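Long-range contacts in glycoside hydrolase family 31 (Trueperella pyogenes, PDB 5I0F), which degrades cycloalternan, probably hydrolysing its alpha-glucosidic bonds by a retaining mechanism that passes through a covalent glycosyl-enzyme intermediate: residues H229-R234 against V263-T268; R235-V240 against L249-L254. One frame throughout, in Å; residues are numbered along the deposited sequence. Where two conformers were deposited one is given.

In the fold
Both contacts belong to a beta-rich region that comes ahead in sequence of the parallel barrel whose first strand is 297-300. Interaction 2 pairs the two strands of a hairpin, 236-240 and 247-253. Interaction 1 pairs the strands before and after it, 225-230 and 263-271, so the hairpin falls between them. The two pairs lie in different sheets, which pack face to face, and the centres of the contacts are about 11 Å apart. Val230 CG2 sits 3.9 Å from Tyr238 OH, and Val264 CG2 lies 3.8 Å from Leu254 CD2. Interaction 2 ends at a calcium site that Asp486 completes. The residues of both contacts are distinct from those that bind the glycan, such as Asp532.

Interaction 1. Residues H229-R234 against V263-T268; sequences HVETTR and VVRVNT
Two antiparallel strands of a mixed sheet meet where His229 and Asn267 form a hydrogen-bonded pair. The bonds His229 N to Asn267 O and Asn267 N to His229 O are each 2.9 Å. Beyond Val230, Glu231 N donates to Arg265 O. Glu231 is the centre of an inverse gamma turn.

The Asn267 amide is the polar hub. Its ND2 gives a nearly straight bond (171°) to Glu231 OE2, at 2.6 Å, on the anti lone pair. Glu231 CG, anti to the backbone N (chi1 -158°), starts an extended chain toward ND2. ND2 also donates to His229 ND1 at 3.2 Å, from well outside the imidazole plane. Arg265 NE and NH2 both grip Asn267 OD1 side-on, at 2.8 and 2.9 Å, NH2 on a lone pair in the carbonyl plane and NE above it. A water bridges OD1 and Glu231 OE2. With both ends held, the amide is fixed in rotation. On the other sheet face, Val230 CG1 meets Val264 CG1 at 4.0 Å.

Val230 also packs on Ile250 and Val252 of strand 247-253. His229, Glu231 and Asn267 touch Val283 of helix 273-284. Arg265 has a salt bridge to Asp140 on the neighbouring strand 138-141.

Interaction 2. Residues R235-V240 against L249-L254; sequences RTWYDV and LIEVDL. With CA (calcium ion), chain K.
Backbone hydrogen bonds join Arg235-Asp239 to Leu249-Asp253. Trp237 pairs with Glu251 and Asp239 with Leu249, each through two bonds. Asp253 N adds a fifth, to Arg235 O at 3.0 Å. Ile250 CA makes a CA-H...O contact with Trp237 O.

Side-chain contacts differ on the two faces. On one, Tyr238 CE1 lies 3.8 Å from Ile250 CG2, and Thr236 CG2 meets Val252 CG2 side by side at 4.1 Å. Thr236 OG1 lies between the backbone N and the carbonyl carbon (chi1 51°), with CG2 beside the N. Tyr238 OH donates to this OG1 at 2.8 Å. On the other face, the Trp237 indole sets its CE3 edge 3.5 Å from Glu251 O. Arg235 CG lies over one face of the indole, toward its rim.

The arrangement is a beta hairpin; the N-to-C directions of segments 236-240 and 249-253 are 169° apart. It lies inside a six-stranded antiparallel sheet, between strands 191-194 and 160-168.

Charged side chains have partners beyond the pair. Arg235 NH1 forms a salt bridge with Asp193, Asp239 OD2 with Arg191, and Glu251 OE1 with Arg162. Asp239 OD2 is also hydrogen-bonded to Thr243.

Metal binding follows at the end of strand 247-253. Asp253 OD1 and OD2 each bind the calcium ion at 2.6 Å, and Leu254 O binds it at 2.3 Å. Three waters and Asp486 complete the shell. A further water links Arg235 N to Asp253 OD2.

Interaction 1. Residues H229-R234 against V263-T268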
# COMPACT_ATOMS: atom_id res chain seq x y z
N HIS A 229 9.66 -0.74 -17.70
CA HIS A 229 9.36 0.18 -16.63
C HIS A 229 8.98 1.49 -17.26
O HIS A 229 9.81 2.12 -17.91
CB HIS A 229 10.56 0.33 -15.69
CG HIS A 229 10.50 1.51 -14.76
ND1 HIS A 229 11.59 2.30 -14.51
CD2 HIS A 229 9.47 2.03 -14.04
CE1 HIS A 229 11.25 3.25 -13.66
NE2 HIS A 229 9.97 3.10 -13.35
N VAL A 230 7.74 1.91 -17.08
CA VAL A 230 7.32 3.20 -17.56
C VAL A 230 7.86 4.19 -16.51
O VAL A 230 7.44 4.15 -15.37
CB VAL A 230 5.79 3.32 -17.70
CG1 VAL A 230 5.40 4.65 -18.34
CG2 VAL A 230 5.22 2.15 -18.52
N GLU A 231 8.81 5.05 -16.90
CA GLU A 231 9.50 5.92 -15.95
C GLU A 231 8.68 7.17 -15.65
O GLU A 231 8.90 8.24 -16.20
CB GLU A 231 10.94 6.27 -16.39
CG GLU A 231 11.80 6.70 -15.18
CD GLU A 231 13.26 6.91 -15.53
OE1 GLU A 231 13.79 8.00 -15.24
OE2 GLU A 231 13.91 6.03 -16.10
N THR A 232 7.72 6.99 -14.74
CA THR A 232 6.78 8.03 -14.38
C THR A 232 6.24 7.72 -12.99
O THR A 232 6.24 6.54 -12.59
CB THR A 232 5.60 8.10 -15.36
OG1 THR A 232 4.78 9.22 -15.03
CG2 THR A 232 4.72 6.83 -15.33
N THR A 233 5.81 8.75 -12.28
CA THR A 233 5.00 8.59 -11.05
C THR A 233 3.53 8.95 -11.24
O THR A 233 2.75 8.94 -10.27
CB THR A 233 5.60 9.35 -9.84
OG1 THR A 233 5.60 10.76 -10.13
CG2 THR A 233 7.03 8.87 -9.55
N ARG A 234 3.12 9.22 -12.48
CA ARG A 234 1.72 9.38 -12.80
C ARG A 234 1.08 8.01 -12.94
O ARG A 234 1.76 6.99 -13.01
CB ARG A 234 1.53 10.20 -14.09
CG ARG A 234 2.21 11.56 -14.05
CD ARG A 234 1.70 12.50 -15.14
NE ARG A 234 2.33 13.81 -15.10
CZ ARG A 234 3.52 14.14 -15.63
NH1 ARG A 234 4.29 13.24 -16.27
NH2 ARG A 234 3.96 15.40 -15.54
N VAL A 263 7.05 13.40 -23.89
CA VAL A 263 7.98 12.31 -24.13
C VAL A 263 7.79 11.34 -22.99
O VAL A 263 7.87 11.74 -21.83
CB VAL A 263 9.44 12.81 -24.20
CG1 VAL A 263 10.40 11.65 -24.38
CG2 VAL A 263 9.60 13.82 -25.35
N VAL A 264 7.51 10.07 -23.30
CA VAL A 264 7.40 9.02 -22.30
C VAL A 264 8.61 8.10 -22.38
O VAL A 264 8.84 7.47 -23.40
CB VAL A 264 6.13 8.18 -22.52
CG1 VAL A 264 6.02 7.08 -21.47
CG2 VAL A 264 4.89 9.07 -22.51
N ARG A 265 9.37 8.00 -21.30
CA ARG A 265 10.52 7.10 -21.25
C ARG A 265 10.06 5.75 -20.72
O ARG A 265 9.38 5.68 -19.69
CB ARG A 265 11.63 7.69 -20.38
CG ARG A 265 12.76 6.75 -19.99
CD ARG A 265 13.58 6.28 -21.17
NE ARG A 265 14.52 5.23 -20.77
CZ ARG A 265 15.36 4.59 -21.59
NH1 ARG A 265 15.40 4.88 -22.89
NH2 ARG A 265 16.16 3.65 -21.10
N VAL A 266 10.43 4.68 -21.44
CA VAL A 266 10.21 3.31 -20.99
C VAL A 266 11.55 2.60 -20.95
O VAL A 266 12.16 2.35 -22.00
CB VAL A 266 9.25 2.56 -21.94
CG1 VAL A 266 9.01 1.14 -21.42
CG2 VAL A 266 7.94 3.33 -22.07
N ASN A 267 12.02 2.28 -19.75
CA ASN A 267 13.24 1.49 -19.62
C ASN A 267 12.92 0.04 -19.94
O ASN A 267 11.80 -0.44 -19.67
CB ASN A 267 13.82 1.60 -18.22
CG ASN A 267 14.16 3.02 -17.82
OD1 ASN A 267 14.95 3.71 -18.49
ND2 ASN A 267 13.57 3.48 -16.73
N THR A 268 13.88 -0.67 -20.52
CA THR A 268 13.71 -2.09 -20.87
C THR A 268 15.01 -2.84 -20.67
O THR A 268 16.09 -2.27 -20.77
CB THR A 268 13.23 -2.31 -22.34
OG1 THR A 268 14.17 -1.73 -23.27
CG2 THR A 268 11.86 -1.72 -22.59
O HOH W 1 16.41 5.80 -17.57
O HOH W 2 8.33 8.98 -18.84

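Interaction 2. Residues R235-V240 against L249-L254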
# COMPACT_ATOMS: atom_id res chain seq x y z
N ARG A 235 -0.25 8.00 -12.97
CA ARG A 235 -1.00 6.78 -13.05
C ARG A 235 -0.79 6.11 -14.40
O ARG A 235 -0.65 6.79 -15.42
CB ARG A 235 -2.47 7.08 -12.83
CG ARG A 235 -3.36 5.87 -12.72
CD ARG A 235 -4.70 6.30 -12.18
NE ARG A 235 -5.62 5.20 -11.93
CZ ARG A 235 -6.86 5.38 -11.49
NH1 ARG A 235 -7.66 4.34 -11.27
NH2 ARG A 235 -7.34 6.62 -11.31
N THR A 236 -0.75 4.78 -14.38
CA THR A 236 -0.65 3.96 -15.58
C THR A 236 -1.64 2.82 -15.48
O THR A 236 -2.00 2.38 -14.39
CB THR A 236 0.77 3.39 -15.78
OG1 THR A 236 1.22 2.75 -14.58
CG2 THR A 236 1.74 4.50 -16.14
N TRP A 237 -2.07 2.34 -16.65
CA TRP A 237 -3.02 1.23 -16.77
C TRP A 237 -2.43 0.18 -17.72
O TRP A 237 -1.66 0.53 -18.67
CB TRP A 237 -4.34 1.72 -17.34
CG TRP A 237 -5.13 2.70 -16.53
CD1 TRP A 237 -6.24 2.41 -15.77
CD2 TRP A 237 -4.96 4.11 -16.47
NE1 TRP A 237 -6.74 3.56 -15.22
CE2 TRP A 237 -5.98 4.62 -15.63
CE3 TRP A 237 -4.05 5.01 -17.04
CZ2 TRP A 237 -6.12 5.98 -15.34
CZ3 TRP A 237 -4.18 6.37 -16.76
CH2 TRP A 237 -5.21 6.85 -15.92
N TYR A 238 -2.78 -1.08 -17.49
CA TYR A 238 -2.22 -2.24 -18.20
C TYR A 238 -3.33 -3.21 -18.56
O TYR A 238 -4.11 -3.64 -17.68
CB TYR A 238 -1.13 -2.96 -17.35
CG TYR A 238 -0.06 -1.99 -16.91
CD1 TYR A 238 1.00 -1.68 -17.76
CD2 TYR A 238 -0.15 -1.31 -15.69
CE1 TYR A 238 1.94 -0.74 -17.39
CE2 TYR A 238 0.79 -0.37 -15.32
CZ TYR A 238 1.83 -0.09 -16.17
OH TYR A 238 2.77 0.83 -15.82
N ASP A 239 -3.43 -3.52 -19.85
CA ASP A 239 -4.28 -4.58 -20.36
C ASP A 239 -3.31 -5.66 -20.82
O ASP A 239 -2.68 -5.54 -21.89
CB ASP A 239 -5.14 -4.04 -21.51
CG ASP A 239 -6.15 -5.04 -22.02
OD1 ASP A 239 -5.82 -6.22 -22.22
OD2 ASP A 239 -7.28 -4.64 -22.27
N VAL A 240 -3.14 -6.67 -19.98
CA VAL A 240 -2.04 -7.60 -20.13
C VAL A 240 -2.51 -8.77 -20.98
O VAL A 240 -2.76 -9.88 -20.48
CB VAL A 240 -1.45 -8.06 -18.79
CG1 VAL A 240 -0.15 -8.83 -19.02
CG2 VAL A 240 -1.20 -6.86 -17.88
N LEU A 249 -1.20 -3.71 -23.65
CA LEU A 249 -1.59 -2.33 -23.93
C LEU A 249 -1.35 -1.51 -22.68
O LEU A 249 -1.82 -1.88 -21.59
CB LEU A 249 -3.07 -2.25 -24.30
CG LEU A 249 -3.59 -3.28 -25.31
CD1 LEU A 249 -5.08 -3.05 -25.57
CD2 LEU A 249 -2.80 -3.23 -26.60
N ILE A 250 -0.60 -0.42 -22.83
CA ILE A 250 -0.18 0.43 -21.73
C ILE A 250 -0.79 1.79 -21.99
O ILE A 250 -0.66 2.31 -23.10
CB ILE A 250 1.36 0.54 -21.67
CG1 ILE A 250 1.95 -0.85 -21.44
CG2 ILE A 250 1.82 1.47 -20.54
CD1 ILE A 250 3.46 -0.89 -21.39
N GLU A 251 -1.44 2.37 -20.98
CA GLU A 251 -1.94 3.73 -21.05
C GLU A 251 -1.33 4.53 -19.90
O GLU A 251 -1.22 4.04 -18.78
CB GLU A 251 -3.47 3.73 -21.00
CG GLU A 251 -4.12 5.06 -21.32
CD GLU A 251 -5.58 4.94 -21.76
OE1 GLU A 251 -6.30 5.96 -21.66
OE2 GLU A 251 -6.02 3.85 -22.19
N VAL A 252 -0.91 5.76 -20.19
CA VAL A 252 -0.11 6.56 -19.30
C VAL A 252 -0.75 7.94 -19.18
O VAL A 252 -1.04 8.60 -20.21
CB VAL A 252 1.32 6.71 -19.86
CG1 VAL A 252 2.19 7.50 -18.92
CG2 VAL A 252 1.92 5.34 -20.16
N ASP A 253 -0.99 8.39 -17.95
CA ASP A 253 -1.41 9.78 -17.71
C ASP A 253 -0.22 10.71 -17.98
O ASP A 253 0.92 10.39 -17.63
CB ASP A 253 -1.93 9.94 -16.27
CG ASP A 253 -2.26 11.37 -15.91
OD1 ASP A 253 -2.92 12.06 -16.71
OD2 ASP A 253 -1.83 11.84 -14.82
N LEU A 254 -0.49 11.84 -18.63
CA LEU A 254 0.53 12.84 -18.95
C LEU A 254 0.36 14.12 -18.10
O LEU A 254 -0.56 14.18 -17.29
CB LEU A 254 0.49 13.16 -20.44
CG LEU A 254 0.81 11.98 -21.35
CD1 LEU A 254 0.62 12.38 -22.81
CD2 LEU A 254 2.22 11.45 -21.10
CA CA K . -2.12 14.31 -15.63
O HOH W 3 -1.42 10.54 -12.32
O HOH W 4 -2.28 16.76 -15.34
O HOH W 5 -3.23 14.69 -17.89
O HOH W 6 -3.99 13.96 -14.28